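Local coordinates for GTP cyclohydrolase 1 type 2 homolog (Thermus thermophilus, PDB 2YYB), which is of unknown function but belongs to the NIF3 family of GTP cyclohydrolase 1 type 2 homologs and probably binds two divalent metal ions, at residues A[13-16]-A[17-20]; A[73-77]-A[78-82]. All coordinates share one frame; numbering follows the deposited sequence.

Contact 1. Residues A[13-16]-A[17-20]; sequences YLRI and QDFP
The Phe-19 ring turns its edge to the carbonyl of Arg-15: CE1 lies 3.4 Å from Arg-15 O, and that oxygen sits near the ring plane, as expected where an aromatic C-H meets a carbonyl oxygen. Leu-14 O and Ile-16 CA approach the same ring obliquely. Phe-19 CG stands beside its backbone N, anti to the carbonyl carbon (chi1 -45°), which brings the ring back to the Arg-15 carbonyl. A second flat group, the Gln-17 amide, lies back against the Arg-15 to Ile-16 backbone, Gln-17 CD being 3.6 Å from Arg-15 C; the bend at chi2 (-76°) helps bring it there.

The one hydrogen bond between the two segments runs from Asp-18 N to Arg-15 O (3.1 Å), nearly straight at 165°, with the donor above the carbonyl plane. Arg-15 O thus serves both a backbone N-H and a ring edge. The Asp-18 carboxylate, its plane nearly parallel to that of the guanidinium, only borders the aliphatic part of Arg-15, OD1 being 3.9 Å from Arg-15 CD; the Arg-15 chain, extended from CG to NE, carries the guanidinium on to a salt bridge, through NH2, with Glu-104. Phe-19 and Ile-16 also rest on helix 98-102, which includes Asp-101, a predicted metal ligand.

Arg-15, with positive phi, is the C-prime residue of a Schellman motif, in which the backbone N atoms of Arg-15 and Ile-16 turn back to carbonyls of the last helical turn; it ends helix 3-13 and starts the loop to strand 27-30.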
loop_
_atom_site.group_PDB
_atom_site.type_symbol
_atom_site.label_atom_id
_atom_site.label_comp_id
_atom_site.label_asym_id
_atom_site.label_seq_id
_atom_site.Cartn_x
_atom_site.Cartn_y
_atom_site.Cartn_z
ATOM N N TYR A 13 17.864 13.745 -24.535
ATOM C CA TYR A 13 18.933 12.811 -24.844
ATOM C C TYR A 13 18.982 11.620 -23.919
ATOM O O TYR A 13 19.243 10.506 -24.361
ATOM C CB TYR A 13 20.279 13.537 -24.807
ATOM C CG TYR A 13 21.466 12.684 -25.189
ATOM C CD1 TYR A 13 21.608 12.175 -26.482
ATOM C CD2 TYR A 13 22.457 12.400 -24.259
ATOM C CE1 TYR A 13 22.719 11.403 -26.836
ATOM C CE2 TYR A 13 23.568 11.634 -24.594
ATOM C CZ TYR A 13 23.699 11.136 -25.882
ATOM O OH TYR A 13 24.819 10.387 -26.199
ATOM N N LEU A 14 18.751 11.854 -22.632
ATOM C CA LEU A 14 18.782 10.788 -21.638
ATOM C C LEU A 14 17.382 10.221 -21.480
ATOM O O LEU A 14 17.189 9.195 -20.834
ATOM C CB LEU A 14 19.285 11.345 -20.304
ATOM C CG LEU A 14 20.643 12.054 -20.380
ATOM C CD1 LEU A 14 20.912 12.803 -19.089
ATOM C CD2 LEU A 14 21.742 11.040 -20.645
ATOM N N ARG A 15 16.415 10.889 -22.105
ATOM C CA ARG A 15 15.011 10.505 -22.036
ATOM C C ARG A 15 14.661 10.004 -20.639
ATOM O O ARG A 15 14.309 8.851 -20.436
ATOM C CB ARG A 15 14.669 9.458 -23.111
ATOM C CG ARG A 15 15.664 8.333 -23.278
ATOM C CD ARG A 15 15.535 7.702 -24.659
ATOM N NE ARG A 15 16.778 7.035 -25.041
ATOM C CZ ARG A 15 17.147 6.775 -26.295
ATOM N NH1 ARG A 15 16.365 7.121 -27.317
ATOM N NH2 ARG A 15 18.317 6.185 -26.532
ATOM N N ILE A 16 14.758 10.916 -19.685
ATOM C CA ILE A 16 14.490 10.626 -18.290
ATOM C C ILE A 16 13.036 10.290 -17.995
ATOM O O ILE A 16 12.696 9.939 -16.864
ATOM C CB ILE A 16 14.910 11.822 -17.413
ATOM C CG1 ILE A 16 14.058 13.051 -17.762
ATOM C CG2 ILE A 16 16.389 12.122 -17.640
ATOM C CD1 ILE A 16 14.226 14.218 -16.810
ATOM N N GLN A 17 12.170 10.406 -18.996
ATOM C CA GLN A 17 10.758 10.094 -18.782
ATOM C C GLN A 17 10.542 8.579 -18.804
ATOM O O GLN A 17 9.504 8.076 -18.369
ATOM C CB GLN A 17 9.878 10.766 -19.845
ATOM C CG GLN A 17 10.158 10.324 -21.276
ATOM C CD GLN A 17 11.432 10.929 -21.860
ATOM O OE1 GLN A 17 11.841 10.582 -22.970
ATOM N NE2 GLN A 17 12.059 11.841 -21.115
ATOM N N ASP A 18 11.544 7.862 -19.298
ATOM C CA ASP A 18 11.488 6.413 -19.381
ATOM C C ASP A 18 11.822 5.706 -18.069
ATOM O O ASP A 18 11.669 4.490 -17.964
ATOM C CB ASP A 18 12.446 5.918 -20.464
ATOM C CG ASP A 18 11.959 6.228 -21.863
ATOM O OD1 ASP A 18 12.675 5.864 -22.815
ATOM O OD2 ASP A 18 10.869 6.827 -22.010
ATOM N N PHE A 19 12.279 6.458 -17.072
ATOM C CA PHE A 19 12.638 5.853 -15.789
ATOM C C PHE A 19 11.887 6.516 -14.637
ATOM O O PHE A 19 12.509 7.024 -13.699
ATOM C CB PHE A 19 14.145 5.981 -15.543
ATOM C CG PHE A 19 14.995 5.641 -16.742
ATOM C CD1 PHE A 19 14.937 6.419 -17.903
ATOM C CD2 PHE A 19 15.887 4.566 -16.700
ATOM C CE1 PHE A 19 15.753 6.140 -18.994
ATOM C CE2 PHE A 19 16.712 4.277 -17.793
ATOM C CZ PHE A 19 16.644 5.070 -18.941
ATOM N N PRO A 20 10.538 6.483 -14.681
ATOM C CA PRO A 20 9.619 7.065 -13.687
ATOM C C PRO A 20 9.663 6.453 -12.290
ATOM O O PRO A 20 9.074 6.993 -11.357
ATOM C CB PRO A 20 8.253 6.872 -14.335
ATOM C CG PRO A 20 8.419 5.521 -14.994
ATOM C CD PRO A 20 9.787 5.665 -15.657
#

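Contact 2. Residues A[73-77]-A[78-82]; sequences FPIVG and HHKRR
Aromatic contact comes first: Phe-73 lays CD2 over the centre of one face of the His-79 ring. With planes at 39° and ring centroids 4.2 Å apart, the Phe-73 and His-79 pair is neither a parallel stack nor edge-to-face. The opposite face of the imidazole is met, toward its rim, by His-78 CE1. Replacing His-79 with an alanine would probably leave the Phe-73 ring without its partner across the turn and open a gap between it and His-78.

Among the backbone bonds, His-79 N donates to Val-76 O at 3.0 Å, and Arg-81 N to Gly-77 O at 3.1 Å (168°). Lys-80 N adds weak bonds to both oxygens. Also polar is the return of Arg-81, bent at chi3 (-62°), which sets a guanidinium face against Gly-77 O; the angle is too poor for a hydrogen bond from NH1.

Nonpolar contact joins Ile-75 CG2 to Lys-80 CG at 4.0 Å, the two side chains crossing at about a right angle.

Gly-77 has positive phi, which favours glycine, and its N bonds to Glu-31 of the second subunit, where Pro-74 and Ile-75 pack on Leu-28 and Phe-68; Arg-82 reaches Glu-200 of the third subunit in a salt bridge. The chemistry therefore implies a helix start, entered through an inverse gamma turn centred on Ile-75, that main-chain bonds fix, while polar and nonpolar groups alike tie it into the assembly.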
loop_
_atom_site.group_PDB
_atom_site.type_symbol
_atom_site.label_atom_id
_atom_site.label_comp_id
_atom_site.label_asym_id
_atom_site.label_seq_id
_atom_site.Cartn_x
_atom_site.Cartn_y
_atom_site.Cartn_z
ATOM N N PHE A 73 14.201 16.698 3.016
ATOM C CA PHE A 73 15.036 16.982 4.178
ATOM C C PHE A 73 15.093 18.470 4.440
ATOM O O PHE A 73 15.071 19.272 3.509
ATOM C CB PHE A 73 16.455 16.469 3.954
ATOM C CG PHE A 73 17.058 16.907 2.648
ATOM C CD1 PHE A 73 16.776 16.224 1.472
ATOM C CD2 PHE A 73 17.914 18.000 2.593
ATOM C CE1 PHE A 73 17.345 16.623 0.256
ATOM C CE2 PHE A 73 18.487 18.409 1.383
ATOM C CZ PHE A 73 18.203 17.720 0.216
ATOM N N PRO A 74 15.186 18.861 5.713
ATOM C CA PRO A 74 15.245 20.284 6.055
ATOM C C PRO A 74 16.530 20.903 5.534
ATOM O O PRO A 74 17.553 20.241 5.540
ATOM C CB PRO A 74 15.190 20.267 7.579
ATOM C CG PRO A 74 15.890 18.995 7.910
ATOM C CD PRO A 74 15.343 18.021 6.911
ATOM N N ILE A 75 16.476 22.153 5.069
ATOM C CA ILE A 75 17.673 22.842 4.574
ATOM C C ILE A 75 18.432 23.333 5.824
ATOM O O ILE A 75 18.452 24.513 6.173
ATOM C CB ILE A 75 17.302 24.039 3.616
ATOM C CG1 ILE A 75 17.018 23.556 2.179
ATOM C CG2 ILE A 75 18.484 24.964 3.450
ATOM C CD1 ILE A 75 16.065 22.441 2.031
ATOM N N VAL A 76 19.055 22.383 6.500
ATOM C CA VAL A 76 19.787 22.643 7.722
ATOM C C VAL A 76 21.156 21.993 7.626
ATOM O O VAL A 76 21.376 21.147 6.762
ATOM C CB VAL A 76 19.007 22.045 8.916
ATOM C CG1 VAL A 76 19.840 22.111 10.173
ATOM C CG2 VAL A 76 17.681 22.799 9.105
ATOM N N GLY A 77 22.075 22.408 8.495
ATOM C CA GLY A 77 23.414 21.838 8.524
ATOM C C GLY A 77 24.180 21.694 7.210
ATOM O O GLY A 77 24.400 22.670 6.456
ATOM N N HIS A 78 24.602 20.469 6.920
ATOM C CA HIS A 78 25.356 20.246 5.705
ATOM C C HIS A 78 24.516 20.432 4.439
ATOM O O HIS A 78 25.061 20.681 3.370
ATOM C CB HIS A 78 26.033 18.871 5.731
ATOM C CG HIS A 78 25.121 17.731 5.411
ATOM N ND1 HIS A 78 24.229 17.214 6.324
ATOM C CD2 HIS A 78 25.001 16.975 4.292
ATOM C CE1 HIS A 78 23.604 16.182 5.782
ATOM N NE2 HIS A 78 24.054 16.015 4.550
ATOM N N HIS A 79 23.194 20.327 4.555
ATOM C CA HIS A 79 22.336 20.534 3.390
ATOM C C HIS A 79 22.324 22.019 3.021
ATOM O O HIS A 79 22.274 22.393 1.845
ATOM C CB HIS A 79 20.913 20.095 3.682
ATOM C CG HIS A 79 20.794 18.649 4.014
ATOM N ND1 HIS A 79 20.304 18.203 5.221
ATOM C CD2 HIS A 79 21.104 17.544 3.298
ATOM C CE1 HIS A 79 20.316 16.883 5.234
ATOM N NE2 HIS A 79 20.797 16.458 4.081
ATOM N N LYS A 80 22.366 22.865 4.044
ATOM C CA LYS A 80 22.368 24.274 3.800
ATOM C C LYS A 80 23.686 24.698 3.191
ATOM O O LYS A 80 23.692 25.439 2.201
ATOM C CB LYS A 80 22.155 25.053 5.075
ATOM C CG LYS A 80 21.930 26.502 4.780
ATOM C CD LYS A 80 22.416 27.351 5.892
ATOM C CE LYS A 80 22.249 28.813 5.574
ATOM N NZ LYS A 80 22.988 29.541 6.605
ATOM N N ARG A 81 24.796 24.238 3.768
ATOM C CA ARG A 81 26.114 24.617 3.250
ATOM C C ARG A 81 26.282 24.255 1.786
ATOM O O ARG A 81 26.874 25.026 1.018
ATOM C CB ARG A 81 27.248 24.001 4.081
ATOM C CG ARG A 81 27.393 24.643 5.470
ATOM C CD ARG A 81 28.683 24.255 6.158
ATOM N NE ARG A 81 28.743 22.821 6.395
ATOM C CZ ARG A 81 28.071 22.199 7.357
ATOM N NH1 ARG A 81 27.291 22.895 8.187
ATOM N NH2 ARG A 81 28.161 20.877 7.478
ATOM N N ARG A 82 25.739 23.108 1.383
ATOM C CA ARG A 82 25.845 22.697 -0.007
ATOM C C ARG A 82 25.189 23.722 -0.941
ATOM O O ARG A 82 25.779 24.130 -1.964
ATOM C CB ARG A 82 25.206 21.324 -0.206
ATOM C CG ARG A 82 26.014 20.176 0.344
ATOM C CD ARG A 82 25.182 18.925 0.332
ATOM N NE ARG A 82 25.966 17.758 0.713
ATOM C CZ ARG A 82 25.563 16.497 0.556
ATOM N NH1 ARG A 82 24.380 16.241 0.025
ATOM N NH2 ARG A 82 26.345 15.495 0.935
#

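Both contacts are local turns at helix ends, but opposite ones: contact 1 follows the C-terminus of helix 3-13, while contact 2 joins the loop running into helix 77-88 to its first turns. They share no helix or strand, and their nearest atoms are about 17 Å apart. Contact 1 is at the surface, yet closer to the chain centre (about 15 Å against 24 Å, centre to centre) and to the predicted metal ligands. Contact 2 is peripheral but partly buried and in reach of two other subunits, whereas no other chain of the assembly touches contact 1. Chemically, contact 1 sets a carbonyl at a ring edge, contact 2 an aromatic pair beside several backbone bonds.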